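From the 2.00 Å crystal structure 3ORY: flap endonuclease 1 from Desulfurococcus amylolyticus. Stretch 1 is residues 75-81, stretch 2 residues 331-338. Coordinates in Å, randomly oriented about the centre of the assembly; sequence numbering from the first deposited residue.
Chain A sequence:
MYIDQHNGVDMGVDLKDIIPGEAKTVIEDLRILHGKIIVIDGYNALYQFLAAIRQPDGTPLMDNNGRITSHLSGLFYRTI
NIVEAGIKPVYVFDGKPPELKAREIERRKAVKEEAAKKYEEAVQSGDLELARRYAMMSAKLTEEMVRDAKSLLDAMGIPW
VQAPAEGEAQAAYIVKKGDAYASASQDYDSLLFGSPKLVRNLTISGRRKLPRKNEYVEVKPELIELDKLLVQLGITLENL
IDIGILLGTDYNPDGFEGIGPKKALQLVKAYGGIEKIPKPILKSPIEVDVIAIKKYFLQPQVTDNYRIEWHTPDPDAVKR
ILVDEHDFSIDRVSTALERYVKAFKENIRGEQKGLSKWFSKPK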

# COMPACT_ATOMS: atom_id res chain seq x y z
N LEU A 75 -4.71 9.84 -5.45
CA LEU A 75 -4.58 10.48 -4.16
C LEU A 75 -5.71 11.50 -3.92
O LEU A 75 -6.26 11.57 -2.83
N PHE A 76 -6.02 12.28 -4.94
CA PHE A 76 -7.10 13.26 -4.84
C PHE A 76 -8.46 12.60 -4.62
O PHE A 76 -9.10 12.80 -3.59
N TYR A 77 -8.89 11.80 -5.58
CA TYR A 77 -10.25 11.25 -5.57
C TYR A 77 -10.49 10.23 -4.46
O TYR A 77 -11.56 10.23 -3.86
N ARG A 78 -9.50 9.38 -4.19
CA ARG A 78 -9.64 8.38 -3.13
C ARG A 78 -9.66 9.03 -1.75
O ARG A 78 -10.44 8.62 -0.89
N THR A 79 -8.82 10.04 -1.54
CA THR A 79 -8.79 10.73 -0.25
C THR A 79 -10.12 11.44 0.02
O THR A 79 -10.61 11.42 1.15
N ILE A 80 -10.67 12.06 -1.02
CA ILE A 80 -12.01 12.67 -0.94
C ILE A 80 -13.04 11.64 -0.50
O ILE A 80 -13.81 11.89 0.42
N ASN A 81 -13.04 10.47 -1.15
CA ASN A 81 -13.99 9.39 -0.82
C ASN A 81 -13.87 8.93 0.62
O ASN A 81 -14.87 8.67 1.28
N ASP A 331 -13.71 21.19 -14.58
CA ASP A 331 -15.06 20.79 -14.17
C ASP A 331 -15.01 19.68 -13.13
O ASP A 331 -15.61 19.81 -12.05
N ARG A 332 -14.28 18.61 -13.44
CA ARG A 332 -14.20 17.47 -12.54
C ARG A 332 -13.55 17.84 -11.21
O ARG A 332 -14.05 17.46 -10.15
N VAL A 333 -12.47 18.61 -11.26
CA VAL A 333 -11.78 19.03 -10.04
C VAL A 333 -12.65 19.97 -9.20
O VAL A 333 -12.77 19.79 -7.98
N SER A 334 -13.26 20.97 -9.84
CA SER A 334 -14.13 21.92 -9.13
C SER A 334 -15.33 21.25 -8.45
O SER A 334 -15.62 21.52 -7.28
N THR A 335 -16.03 20.38 -9.19
CA THR A 335 -17.16 19.61 -8.65
C THR A 335 -16.72 18.77 -7.44
O THR A 335 -17.38 18.79 -6.40
N ALA A 336 -15.60 18.05 -7.56
CA ALA A 336 -15.09 17.25 -6.45
C ALA A 336 -14.74 18.12 -5.24
O ALA A 336 -15.06 17.76 -4.10
N LEU A 337 -14.09 19.26 -5.48
CA LEU A 337 -13.75 20.19 -4.40
C LEU A 337 -14.99 20.72 -3.66
O LEU A 337 -15.01 20.78 -2.43
N GLU A 338 -16.03 21.08 -4.42
CA GLU A 338 -17.31 21.48 -3.83
C GLU A 338 -17.80 20.45 -2.82
O GLU A 338 -18.11 20.79 -1.68

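The most striking feature of this contact is that the smallest side chain in it, the single methyl group of Ala336, is met by three larger ones: Phe76, Tyr77 and Ile80 all approach Ala336 CB at the same distance. Phe76 CE2, Tyr77 CE1 and Ile80 CD1 each lie 3.8 Å from Ala336 CB, so that one methyl serves as the common point of packing for three residues of the other helix. The touching residues are at least 255 positions apart in sequence, yet the two segments run side by side in nearly the same direction, with an angle of 22° between their N-to-C directions. Their axes come no closer than 11.1 Å. At that separation the backbones do not touch, and the long side chains of the first helix bridge the gap; even at the register point Tyr77–Ala336, the CA atoms of the two residues are 7.8 Å apart.

Phe76 and Ile80, one helical turn apart, both direct their CA-to-CB bonds toward the second helix. Phe76 adopts the t rotamer (chi1 -179°, chi2 63°), which extends its ring into the space between the helices. Besides meeting Ala336, the ring has Leu337 CD2 at its edge, 4.1 Å from Phe76 CE1, and the backbone carbonyl of Val333 also lies near the ring plane, with Val333 O 4.1 Å from Phe76 CZ. That oxygen already accepts the helical hydrogen bond from Leu337 N (2.9 Å to Val333 O). A looser apolar contact joins Phe76 CZ to Val333 CG1 at 4.3 Å. Ile80, in the m,t conformation, reaches Ala336 through its terminal CD1.

Tyr77 enters differently. Its CA-to-CB bond points sideways, but with chi1 at -69° (m) and chi2 at -68° the end of the side chain comes nearer to the second helix. The phenol crosses alongside Ala336 and carries its hydroxyl to the preceding turn, where Tyr77 OH lies 3.6 Å from Arg332 CB and 4.2 Å from Val333 CG2. These are van der Waals contacts, and the hydroxyl forms no hydrogen bond to the second stretch.

On the second helix, Ala336 points toward its partner, whereas Val333 (t) and Leu337 (m,t) have sideways CA-to-CB bonds. The end of Leu337 nevertheless comes nearer, which brings its CD2 methyl to the Phe76 ring. Arg332 also starts out sideways and contributes through the base of its side chain, while its guanidinium group takes no part in the contact.

No hydrogen bond or salt bridge links the two stretches, and the interface is modest, burying 263 Å² in total. Two threonine hydroxyls bond within their own helices: Thr79 OG1 donates to Leu75 O at 2.6 Å, and Thr335 OG1 donates to Asp331 O at 3.0 Å, each hydroxyl folding back onto the carbonyl one turn earlier. Arg78 is out of reach of the second helix and hydrogen-bonds elsewhere in the structure.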

# COMPACT_ATOMS: atom_id res chain seq x y z
CB LEU A 75 -3.21 11.14 -4.01
CG LEU A 75 -2.79 11.60 -2.62
CD1 LEU A 75 -2.68 10.43 -1.65
CD2 LEU A 75 -1.45 12.30 -2.71
CB PHE A 76 -7.11 14.14 -6.10
CG PHE A 76 -8.17 15.21 -6.10
CD1 PHE A 76 -8.16 16.23 -5.14
CD2 PHE A 76 -9.16 15.23 -7.08
CE1 PHE A 76 -9.15 17.24 -5.16
CE2 PHE A 76 -10.14 16.23 -7.11
CZ PHE A 76 -10.13 17.23 -6.15
CB TYR A 77 -10.64 10.70 -6.94
CG TYR A 77 -10.81 11.79 -7.98
CD1 TYR A 77 -11.87 12.70 -7.89
CD2 TYR A 77 -9.92 11.92 -9.05
CE1 TYR A 77 -12.04 13.72 -8.84
CE2 TYR A 77 -10.09 12.94 -10.01
CZ TYR A 77 -11.14 13.83 -9.89
OH TYR A 77 -11.30 14.83 -10.82
CB ARG A 78 -8.54 7.33 -3.21
CG ARG A 78 -8.53 6.30 -2.08
CD ARG A 78 -9.81 5.47 -2.05
NE ARG A 78 -10.09 4.83 -3.34
CZ ARG A 78 -10.87 3.76 -3.49
NH1 ARG A 78 -11.44 3.19 -2.44
NH2 ARG A 78 -11.07 3.25 -4.70
CB THR A 79 -7.62 11.72 -0.12
OG1 THR A 79 -6.38 11.01 -0.31
CG2 THR A 79 -7.60 12.39 1.26
CB ILE A 80 -12.43 13.32 -2.28
CG1 ILE A 80 -11.58 14.56 -2.54
CG2 ILE A 80 -13.93 13.74 -2.25
CD1 ILE A 80 -11.87 15.23 -3.87
CB ASN A 81 -13.76 8.18 -1.70
CG ASN A 81 -14.25 8.38 -3.11
OD1 ASN A 81 -15.34 8.95 -3.35
ND2 ASN A 81 -13.47 7.89 -4.06
CB ASP A 331 -15.88 20.32 -15.39
CG ASP A 331 -16.40 21.47 -16.25
OD1 ASP A 331 -16.07 22.65 -15.98
OD2 ASP A 331 -17.15 21.19 -17.22
CB ARG A 332 -13.51 16.27 -13.22
CG ARG A 332 -14.42 15.57 -14.24
CD ARG A 332 -13.89 14.18 -14.65
NE ARG A 332 -12.73 14.27 -15.55
CZ ARG A 332 -12.81 14.40 -16.87
NH1 ARG A 332 -11.70 14.47 -17.60
NH2 ARG A 332 -14.00 14.46 -17.48
CB VAL A 333 -10.38 19.64 -10.34
CG1 VAL A 333 -9.80 20.30 -9.11
CG2 VAL A 333 -9.45 18.55 -10.86
CB SER A 334 -14.59 23.05 -10.05
OG SER A 334 -13.47 23.75 -10.57
CB THR A 335 -17.81 18.71 -9.75
OG1 THR A 335 -18.29 19.53 -10.82
CG2 THR A 335 -18.97 17.92 -9.19
CB ALA A 336 -13.88 16.41 -6.88
CB LEU A 337 -12.90 21.35 -4.92
CG LEU A 337 -11.41 21.05 -5.17
CD1 LEU A 337 -10.78 22.20 -5.96
CD2 LEU A 337 -10.66 20.77 -3.85
CB GLU A 338 -18.38 21.63 -4.92
CG GLU A 338 -18.18 22.76 -5.90
CD GLU A 338 -19.24 22.76 -6.99
OE1 GLU A 338 -20.26 22.05 -6.82
OE2 GLU A 338 -19.06 23.46 -8.00